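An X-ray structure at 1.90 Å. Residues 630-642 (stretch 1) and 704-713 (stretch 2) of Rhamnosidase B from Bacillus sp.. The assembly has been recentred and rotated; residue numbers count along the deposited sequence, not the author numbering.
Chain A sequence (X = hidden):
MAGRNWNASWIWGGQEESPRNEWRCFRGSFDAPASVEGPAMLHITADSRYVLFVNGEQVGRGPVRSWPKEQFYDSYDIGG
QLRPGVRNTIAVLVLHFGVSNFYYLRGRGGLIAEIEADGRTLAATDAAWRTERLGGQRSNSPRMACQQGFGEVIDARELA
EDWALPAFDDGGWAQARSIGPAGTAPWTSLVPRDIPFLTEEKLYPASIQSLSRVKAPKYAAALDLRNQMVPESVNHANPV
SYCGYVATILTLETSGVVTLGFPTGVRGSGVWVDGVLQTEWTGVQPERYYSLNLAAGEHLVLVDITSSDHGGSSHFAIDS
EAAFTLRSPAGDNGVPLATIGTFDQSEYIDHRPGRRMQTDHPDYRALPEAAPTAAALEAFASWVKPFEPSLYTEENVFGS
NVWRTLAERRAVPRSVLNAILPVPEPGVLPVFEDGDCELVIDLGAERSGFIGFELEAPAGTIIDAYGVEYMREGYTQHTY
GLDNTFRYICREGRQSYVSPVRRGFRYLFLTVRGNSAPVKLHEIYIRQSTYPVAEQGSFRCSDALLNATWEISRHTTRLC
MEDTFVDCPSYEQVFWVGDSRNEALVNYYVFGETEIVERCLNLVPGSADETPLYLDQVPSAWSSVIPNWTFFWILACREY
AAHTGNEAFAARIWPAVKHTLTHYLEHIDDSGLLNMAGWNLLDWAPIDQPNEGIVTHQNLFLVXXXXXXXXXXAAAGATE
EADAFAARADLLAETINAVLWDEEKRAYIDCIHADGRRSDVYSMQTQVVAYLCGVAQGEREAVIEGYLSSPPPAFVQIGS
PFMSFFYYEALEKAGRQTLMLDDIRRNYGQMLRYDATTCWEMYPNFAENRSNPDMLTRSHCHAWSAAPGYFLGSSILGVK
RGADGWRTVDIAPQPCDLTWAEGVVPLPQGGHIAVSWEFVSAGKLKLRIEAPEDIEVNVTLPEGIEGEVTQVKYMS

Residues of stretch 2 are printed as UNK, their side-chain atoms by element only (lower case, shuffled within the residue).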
ATOM      1  N   THR A 630       0.066  -7.309 -16.261  1.00 23.97           N
ATOM      2  CA  THR A 630       1.151  -8.158 -16.723  1.00 23.77           C
ATOM      3  C   THR A 630       1.737  -7.567 -18.005  1.00 23.80           C
ATOM      4  O   THR A 630       2.948  -7.613 -18.223  1.00 23.78           O
ATOM      5  CB  THR A 630       0.672  -9.603 -16.954  1.00 25.52           C
ATOM      6  OG1 THR A 630       0.288 -10.174 -15.696  1.00 25.63           O
ATOM      7  CG2 THR A 630       1.786 -10.449 -17.559  1.00 23.51           C
ATOM      8  N   PHE A 631       0.882  -6.995 -18.846  1.00 23.43           N
ATOM      9  CA  PHE A 631       1.366  -6.384 -20.077  1.00 24.71           C
ATOM     10  C   PHE A 631       2.232  -5.173 -19.728  1.00 24.73           C
ATOM     11  O   PHE A 631       3.216  -4.890 -20.413  1.00 25.30           O
ATOM     12  CB  PHE A 631       0.200  -5.943 -20.976  1.00 25.89           C
ATOM     13  CG  PHE A 631      -0.725  -7.065 -21.378  1.00 24.46           C
ATOM     14  CD1 PHE A 631      -0.272  -8.379 -21.433  1.00 23.80           C
ATOM     15  CD2 PHE A 631      -2.049  -6.798 -21.716  1.00 25.04           C
ATOM     16  CE1 PHE A 631      -1.131  -9.418 -21.816  1.00 24.69           C
ATOM     17  CE2 PHE A 631      -2.913  -7.829 -22.102  1.00 25.02           C
ATOM     18  CZ  PHE A 631      -2.448  -9.141 -22.150  1.00 24.09           C
ATOM     19  N   PHE A 632       1.870  -4.457 -18.664  1.00 24.23           N
ATOM     20  CA  PHE A 632       2.647  -3.289 -18.256  1.00 22.44           C
ATOM     21  C   PHE A 632       3.981  -3.732 -17.674  1.00 21.53           C
ATOM     22  O   PHE A 632       4.968  -2.994 -17.727  1.00 21.28           O
ATOM     23  CB  PHE A 632       1.875  -2.436 -17.241  1.00 22.72           C
ATOM     24  CG  PHE A 632       0.645  -1.784 -17.811  1.00 25.27           C
ATOM     25  CD1 PHE A 632       0.560  -1.498 -19.173  1.00 27.18           C
ATOM     26  CD2 PHE A 632      -0.432  -1.460 -16.993  1.00 25.16           C
ATOM     27  CE1 PHE A 632      -0.582  -0.904 -19.709  1.00 26.64           C
ATOM     28  CE2 PHE A 632      -1.574  -0.867 -17.519  1.00 27.05           C
ATOM     29  CZ  PHE A 632      -1.649  -0.590 -18.884  1.00 27.79           C
ATOM     30  N   TRP A 633       4.005  -4.941 -17.120  1.00 21.63           N
ATOM     31  CA  TRP A 633       5.230  -5.501 -16.562  1.00 22.47           C
ATOM     32  C   TRP A 633       6.203  -5.739 -17.717  1.00 23.58           C
ATOM     33  O   TRP A 633       7.397  -5.465 -17.608  1.00 24.09           O
ATOM     34  CB  TRP A 633       4.946  -6.833 -15.857  1.00 21.25           C
ATOM     35  CG  TRP A 633       6.195  -7.599 -15.490  1.00 23.47           C
ATOM     36  CD1 TRP A 633       7.098  -7.279 -14.518  1.00 23.37           C
ATOM     37  CD2 TRP A 633       6.685  -8.794 -16.113  1.00 23.39           C
ATOM     38  NE1 TRP A 633       8.123  -8.198 -14.498  1.00 24.52           N
ATOM     39  CE2 TRP A 633       7.894  -9.139 -15.467  1.00 25.65           C
ATOM     40  CE3 TRP A 633       6.219  -9.607 -17.156  1.00 25.93           C
ATOM     41  CZ2 TRP A 633       8.647 -10.265 -15.830  1.00 25.74           C
ATOM     42  CZ3 TRP A 633       6.968 -10.729 -17.519  1.00 26.77           C
ATOM     43  CH2 TRP A 633       8.168 -11.045 -16.856  1.00 26.95           C
ATOM     44  N   ILE A 634       5.687  -6.265 -18.825  1.00 24.11           N
ATOM     45  CA  ILE A 634       6.532  -6.518 -19.984  1.00 24.40           C
ATOM     46  C   ILE A 634       7.070  -5.179 -20.484  1.00 24.29           C
ATOM     47  O   ILE A 634       8.249  -5.051 -20.806  1.00 23.77           O
ATOM     48  CB  ILE A 634       5.742  -7.227 -21.106  1.00 25.51           C
ATOM     49  CG1 ILE A 634       5.382  -8.650 -20.654  1.00 24.79           C
ATOM     50  CG2 ILE A 634       6.571  -7.269 -22.389  1.00 24.03           C
ATOM     51  CD1 ILE A 634       4.494  -9.412 -21.627  1.00 26.78           C
ATOM     52  N   LEU A 635       6.193  -4.181 -20.529  1.00 25.66           N
ATOM     53  CA  LEU A 635       6.579  -2.844 -20.963  1.00 24.80           C
ATOM     54  C   LEU A 635       7.694  -2.338 -20.050  1.00 23.51           C
ATOM     55  O   LEU A 635       8.726  -1.861 -20.521  1.00 23.01           O
ATOM     56  CB  LEU A 635       5.386  -1.891 -20.867  1.00 27.01           C
ATOM     57  CG  LEU A 635       5.293  -0.723 -21.857  1.00 30.35           C
ATOM     58  CD1 LEU A 635       4.346   0.317 -21.289  1.00 29.85           C
ATOM     59  CD2 LEU A 635       6.652  -0.110 -22.118  1.00 29.87           C
ATOM     60  N   ALA A 636       7.484  -2.449 -18.740  1.00 21.26           N
ATOM     61  CA  ALA A 636       8.475  -1.991 -17.772  1.00 20.72           C
ATOM     62  C   ALA A 636       9.817  -2.697 -17.959  1.00 21.65           C
ATOM     63  O   ALA A 636      10.875  -2.082 -17.796  1.00 20.82           O
ATOM     64  CB  ALA A 636       7.960  -2.202 -16.351  1.00 20.77           C
ATOM     65  N   CYS A 637       9.776  -3.985 -18.291  1.00 20.32           N
ATOM     66  CA  CYS A 637      11.000  -4.748 -18.515  1.00 21.90           C
ATOM     67  C   CYS A 637      11.741  -4.165 -19.712  1.00 21.88           C
ATOM     68  O   CYS A 637      12.952  -3.961 -19.665  1.00 22.39           O
ATOM     69  CB  CYS A 637      10.682  -6.225 -18.783  1.00 22.06           C
ATOM     70  SG  CYS A 637      10.210  -7.174 -17.318  1.00 25.37           S
ATOM     71  N   ARG A 638      11.008  -3.905 -20.787  1.00 22.66           N
ATOM     72  CA  ARG A 638      11.615  -3.331 -21.976  1.00 25.32           C
ATOM     73  C   ARG A 638      12.203  -1.963 -21.647  1.00 25.97           C
ATOM     74  O   ARG A 638      13.346  -1.667 -21.989  1.00 26.08           O
ATOM     75  CB  ARG A 638      10.581  -3.161 -23.093  1.00 26.03           C
ATOM     76  CG  ARG A 638      11.150  -2.393 -24.278  1.00 30.44           C
ATOM     77  CD  ARG A 638      10.133  -2.081 -25.351  1.00 34.66           C
ATOM     78  NE  ARG A 638      10.763  -1.330 -26.436  1.00 38.34           N
ATOM     79  CZ  ARG A 638      10.173  -1.023 -27.587  1.00 41.02           C
ATOM     80  NH1 ARG A 638       8.923  -1.397 -27.820  1.00 43.57           N
ATOM     81  NH2 ARG A 638      10.840  -0.345 -28.511  1.00 41.04           N
ATOM     82  N   GLU A 639      11.409  -1.128 -20.980  1.00 25.19           N
ATOM     83  CA  GLU A 639      11.856   0.213 -20.627  1.00 23.28           C
ATOM     84  C   GLU A 639      13.067   0.198 -19.705  1.00 21.13           C
ATOM     85  O   GLU A 639      13.948   1.042 -19.824  1.00 20.99           O
ATOM     86  CB  GLU A 639      10.694   0.999 -20.015  1.00 22.79           C
ATOM     87  CG  GLU A 639       9.655   1.386 -21.056  1.00 23.01           C
ATOM     88  CD  GLU A 639       8.398   1.997 -20.473  1.00 22.67           C
ATOM     89  OE1 GLU A 639       7.657   2.646 -21.236  1.00 25.03           O
ATOM     90  OE2 GLU A 639       8.136   1.821 -19.267  1.00 24.45           O
ATOM     91  N   TYR A 640      13.123  -0.773 -18.799  1.00 20.16           N
ATOM     92  CA  TYR A 640      14.253  -0.882 -17.886  1.00 20.90           C
ATOM     93  C   TYR A 640      15.499  -1.310 -18.653  1.00 21.72           C
ATOM     94  O   TYR A 640      16.589  -0.783 -18.435  1.00 20.64           O
ATOM     95  CB  TYR A 640      13.965  -1.910 -16.788  1.00 19.48           C
ATOM     96  CG  TYR A 640      15.168  -2.205 -15.924  1.00 20.32           C
ATOM     97  CD1 TYR A 640      15.534  -1.355 -14.879  1.00 20.26           C
ATOM     98  CD2 TYR A 640      15.967  -3.322 -16.175  1.00 23.37           C
ATOM     99  CE1 TYR A 640      16.667  -1.610 -14.106  1.00 20.89           C
ATOM    100  CE2 TYR A 640      17.102  -3.586 -15.410  1.00 21.64           C
ATOM    101  CZ  TYR A 640      17.445  -2.731 -14.379  1.00 23.69           C
ATOM    102  OH  TYR A 640      18.557  -3.007 -13.619  1.00 24.62           O
ATOM    103  N   ALA A 641      15.332  -2.285 -19.540  1.00 22.18           N
ATOM    104  CA  ALA A 641      16.445  -2.784 -20.340  1.00 22.79           C
ATOM    105  C   ALA A 641      17.009  -1.678 -21.228  1.00 21.73           C
ATOM    106  O   ALA A 641      18.226  -1.568 -21.399  1.00 23.27           O
ATOM    107  CB  ALA A 641      15.984  -3.963 -21.198  1.00 22.09           C
ATOM    108  N   ALA A 642      16.126  -0.858 -21.790  1.00 20.16           N
ATOM    109  CA  ALA A 642      16.555   0.236 -22.657  1.00 21.54           C
ATOM    110  C   ALA A 642      17.187   1.377 -21.859  1.00 21.09           C
ATOM    111  O   ALA A 642      18.147   2.008 -22.308  1.00 21.77           O
ATOM    112  CB  ALA A 642      15.371   0.758 -23.466  1.00 20.82           C
ATOM    113  N   UNK A 704       0.546  -4.615 -28.446  1.00 32.74           N
ATOM    114  CA  UNK A 704       1.762  -3.872 -28.131  1.00 33.09           C
ATOM    115  C   UNK A 704       2.733  -4.683 -27.281  1.00 32.89           C
ATOM    116  O   UNK A 704       3.946  -4.582 -27.455  1.00 33.33           O
ATOM    117  n   UNK A 704       3.299   1.385 -24.997  1.00 45.98           N
ATOM    118  c   UNK A 704       1.426  -2.559 -27.414  1.00 35.12           C
ATOM    119  c   UNK A 704       2.317  -0.433 -26.392  1.00 41.15           C
ATOM    120  c   UNK A 704       3.591   0.284 -25.955  1.00 41.28           C
ATOM    121  c   UNK A 704       2.648  -1.674 -27.195  1.00 36.91           C
ATOM    122  N   UNK A 705       2.202  -5.484 -26.360  1.00 32.81           N
ATOM    123  CA  UNK A 705       3.042  -6.311 -25.499  1.00 32.17           C
ATOM    124  C   UNK A 705       3.792  -7.336 -26.347  1.00 32.20           C
ATOM    125  O   UNK A 705       4.978  -7.584 -26.141  1.00 32.58           O
ATOM    126  c   UNK A 705       2.189  -7.017 -24.455  1.00 32.04           C
ATOM    127  N   UNK A 706       3.087  -7.932 -27.302  1.00 33.04           N
ATOM    128  CA  UNK A 706       3.684  -8.922 -28.193  1.00 33.23           C
ATOM    129  C   UNK A 706       4.831  -8.301 -28.981  1.00 32.10           C
ATOM    130  O   UNK A 706       5.860  -8.938 -29.211  1.00 32.04           O
ATOM    131  c   UNK A 706       0.358 -10.467 -29.444  1.00 29.86           C
ATOM    132  c   UNK A 706       2.626  -9.458 -29.158  1.00 31.99           C
ATOM    133  c   UNK A 706       2.175 -11.719 -28.235  1.00 29.44           C
ATOM    134  c   UNK A 706       1.563 -10.356 -28.525  1.00 32.07           C
ATOM    135  N   UNK A 707       4.646  -7.053 -29.396  1.00 32.12           N
ATOM    136  CA  UNK A 707       5.671  -6.347 -30.155  1.00 32.91           C
ATOM    137  C   UNK A 707       6.803  -5.861 -29.252  1.00 34.15           C
ATOM    138  O   UNK A 707       7.980  -6.027 -29.577  1.00 33.63           O
ATOM    139  n   UNK A 707       0.834  -4.821 -35.320  1.00 40.22           N
ATOM    140  c   UNK A 707       4.131  -5.641 -32.037  1.00 35.23           C
ATOM    141  c   UNK A 707       5.037  -5.178 -30.911  1.00 33.37           C
ATOM    142  c   UNK A 707       1.458  -4.332 -34.257  1.00 39.52           C
ATOM    143  n   UNK A 707       1.038  -3.199 -33.707  1.00 39.83           N
ATOM    144  c   UNK A 707       3.255  -4.533 -32.575  1.00 37.80           C
ATOM    145  n   UNK A 707       2.494  -4.984 -33.739  1.00 38.80           N
ATOM    146  N   UNK A 708       6.448  -5.272 -28.113  1.00 33.67           N
ATOM    147  CA  UNK A 708       7.452  -4.784 -27.171  1.00 33.35           C
ATOM    148  C   UNK A 708       8.388  -5.912 -26.737  1.00 32.81           C
ATOM    149  O   UNK A 708       9.558  -5.676 -26.434  1.00 30.64           O
ATOM    150  c   UNK A 708       6.777  -4.184 -25.931  1.00 33.80           C
ATOM    151  o   UNK A 708       6.434  -2.230 -27.256  1.00 38.35           O
ATOM    152  c   UNK A 708       6.144  -2.831 -26.201  1.00 35.62           C
ATOM    153  o   UNK A 708       5.359  -2.364 -25.349  1.00 36.77           O
ATOM    154  N   UNK A 709       7.870  -7.140 -26.717  1.00 33.78           N
ATOM    155  CA  UNK A 709       8.660  -8.300 -26.301  1.00 34.79           C
ATOM    156  C   UNK A 709       9.887  -8.531 -27.182  1.00 35.12           C
ATOM    157  O   UNK A 709      10.892  -9.077 -26.728  1.00 35.27           O
ATOM    158  o   UNK A 709       7.433  -9.937 -27.622  1.00 36.87           O
ATOM    159  c   UNK A 709       7.793  -9.563 -26.302  1.00 35.24           C
ATOM    160  N   UNK A 710       9.801  -8.121 -28.443  1.00 36.04           N
ATOM    161  CA  UNK A 710      10.919  -8.292 -29.364  1.00 36.79           C
ATOM    162  C   UNK A 710      12.175  -7.606 -28.840  1.00 36.62           C
ATOM    163  O   UNK A 710      13.270  -8.169 -28.897  1.00 35.63           O
ATOM    164  c   UNK A 710      11.261  -7.743 -33.164  1.00 47.03           C
ATOM    165  c   UNK A 710      10.224  -9.425 -34.651  1.00 53.71           C
ATOM    166  c   UNK A 710      10.558  -7.742 -30.748  1.00 39.82           C
ATOM    167  n   UNK A 710       9.964  -8.498 -35.565  1.00 55.15           N
ATOM    168  n   UNK A 710       9.872 -10.683 -34.871  1.00 54.18           N
ATOM    169  c   UNK A 710      11.734  -7.672 -31.720  1.00 43.21           C
ATOM    170  n   UNK A 710      10.827  -9.095 -33.513  1.00 51.59           N
ATOM    171  N   UNK A 711      12.013  -6.390 -28.321  1.00 35.92           N
ATOM    172  CA  UNK A 711      13.144  -5.638 -27.792  1.00 34.36           C
ATOM    173  C   UNK A 711      13.919  -6.472 -26.776  1.00 33.21           C
ATOM    174  O   UNK A 711      15.145  -6.527 -26.814  1.00 32.78           O
ATOM    175  c   UNK A 711      12.659  -4.336 -27.154  1.00 35.05           C
ATOM    176  N   UNK A 712      13.199  -7.129 -25.874  1.00 32.74           N
ATOM    177  CA  UNK A 712      13.835  -7.960 -24.857  1.00 33.02           C
ATOM    178  C   UNK A 712      14.491  -9.181 -25.486  1.00 33.94           C
ATOM    179  O   UNK A 712      15.601  -9.564 -25.113  1.00 31.74           O
ATOM    180  c   UNK A 712      13.373  -6.811 -21.988  1.00 32.51           C
ATOM    181  c   UNK A 712      12.277  -7.252 -22.943  1.00 33.77           C
ATOM    182  c   UNK A 712      12.804  -8.397 -23.814  1.00 33.10           C
ATOM    183  c   UNK A 712      11.034  -7.689 -22.185  1.00 34.22           C
ATOM    184  N   UNK A 713      13.796  -9.792 -26.441  1.00 35.67           N
ATOM    185  CA  UNK A 713      14.319 -10.967 -27.127  1.00 37.11           C
ATOM    186  C   UNK A 713      15.613 -10.612 -27.855  1.00 37.53           C
ATOM    187  O   UNK A 713      16.601 -11.342 -27.778  1.00 37.90           O
ATOM    188  c   UNK A 713      13.290 -11.493 -28.117  1.00 36.06           C
TER

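Position 704 carries four carbons in an unbranched row ending in a nitrogen. The chain is fully extended, and the nitrogen lies 4.0 Å from CD1 of Leu635. This is Lys704, and the close atom is NZ.

Position 705 has one side-chain carbon, CB. It points toward stretch 1 and lies 4.1 Å from CD1 of Phe631 and 4.4 Å from CD1 of Ile634. One carbon means alanine, Ala705. Its CA is 5.7 Å from CA of Phe631, so the backbones come close here.

Position 706 has four carbons, forked at the second. Its CA-to-CB bond points away from stretch 1, and it makes no contact there. The fork identifies Leu706.

Position 707 has three carbons, a nitrogen, then a carbon bearing two more nitrogens. That is a guanidinium, so the residue is Arg707. Its end leads away from stretch 1.

Position 708 has two carbons, the second carrying two oxygens. Its CA-to-CB bond points toward stretch 1, and one of the oxygens lies 2.7 Å from NH1 of Arg638. This short carboxylate is Asp708, and the close oxygen is OD2. The pair forms a salt bridge. Its hydrogen bond, from NH1 to OD2, is weak, with an angle of 122°. OD1 lies 3.9 Å from CG of Leu635.

Position 709 has one carbon and one oxygen. The oxygen is 2.4 Å from O of Leu706, a very short hydrogen bond donated by the side chain. This is Ser709.

Position 710 again shows three carbons, a nitrogen and a carbon with two nitrogens. It is Arg710, and its end leads away from stretch 1.

Position 711 has CB alone, 3.6 Å from NE of Arg638. It is Ala711, and the methyl lies over one face of the guanidinium.

Position 712 has four carbons, forked at the second. It sits as a knob among Ile634, Cys637, Arg638 and Ala641. The residue is Leu712. CD1 is 3.7 Å from CB of Cys637, and CD2 is 3.9 Å from CB of Ala641.

Position 713 has CB alone and is out of reach of stretch 1. It is Ala713.

The two helices run in the same general direction, with 32° between their axes and a closest approach of 8.9 Å. Ala705 packs against Phe631 and Ile634, while Leu712 fills the hole further along. Between them, Arg638 reaches out in an extended conformation to Asp708, which meets its guanidinium at the edge and leaves a face for Ala711. The contact buries 519 Å², counting both sides.

Stretch 2, residues 704-713: KALRDSRALA
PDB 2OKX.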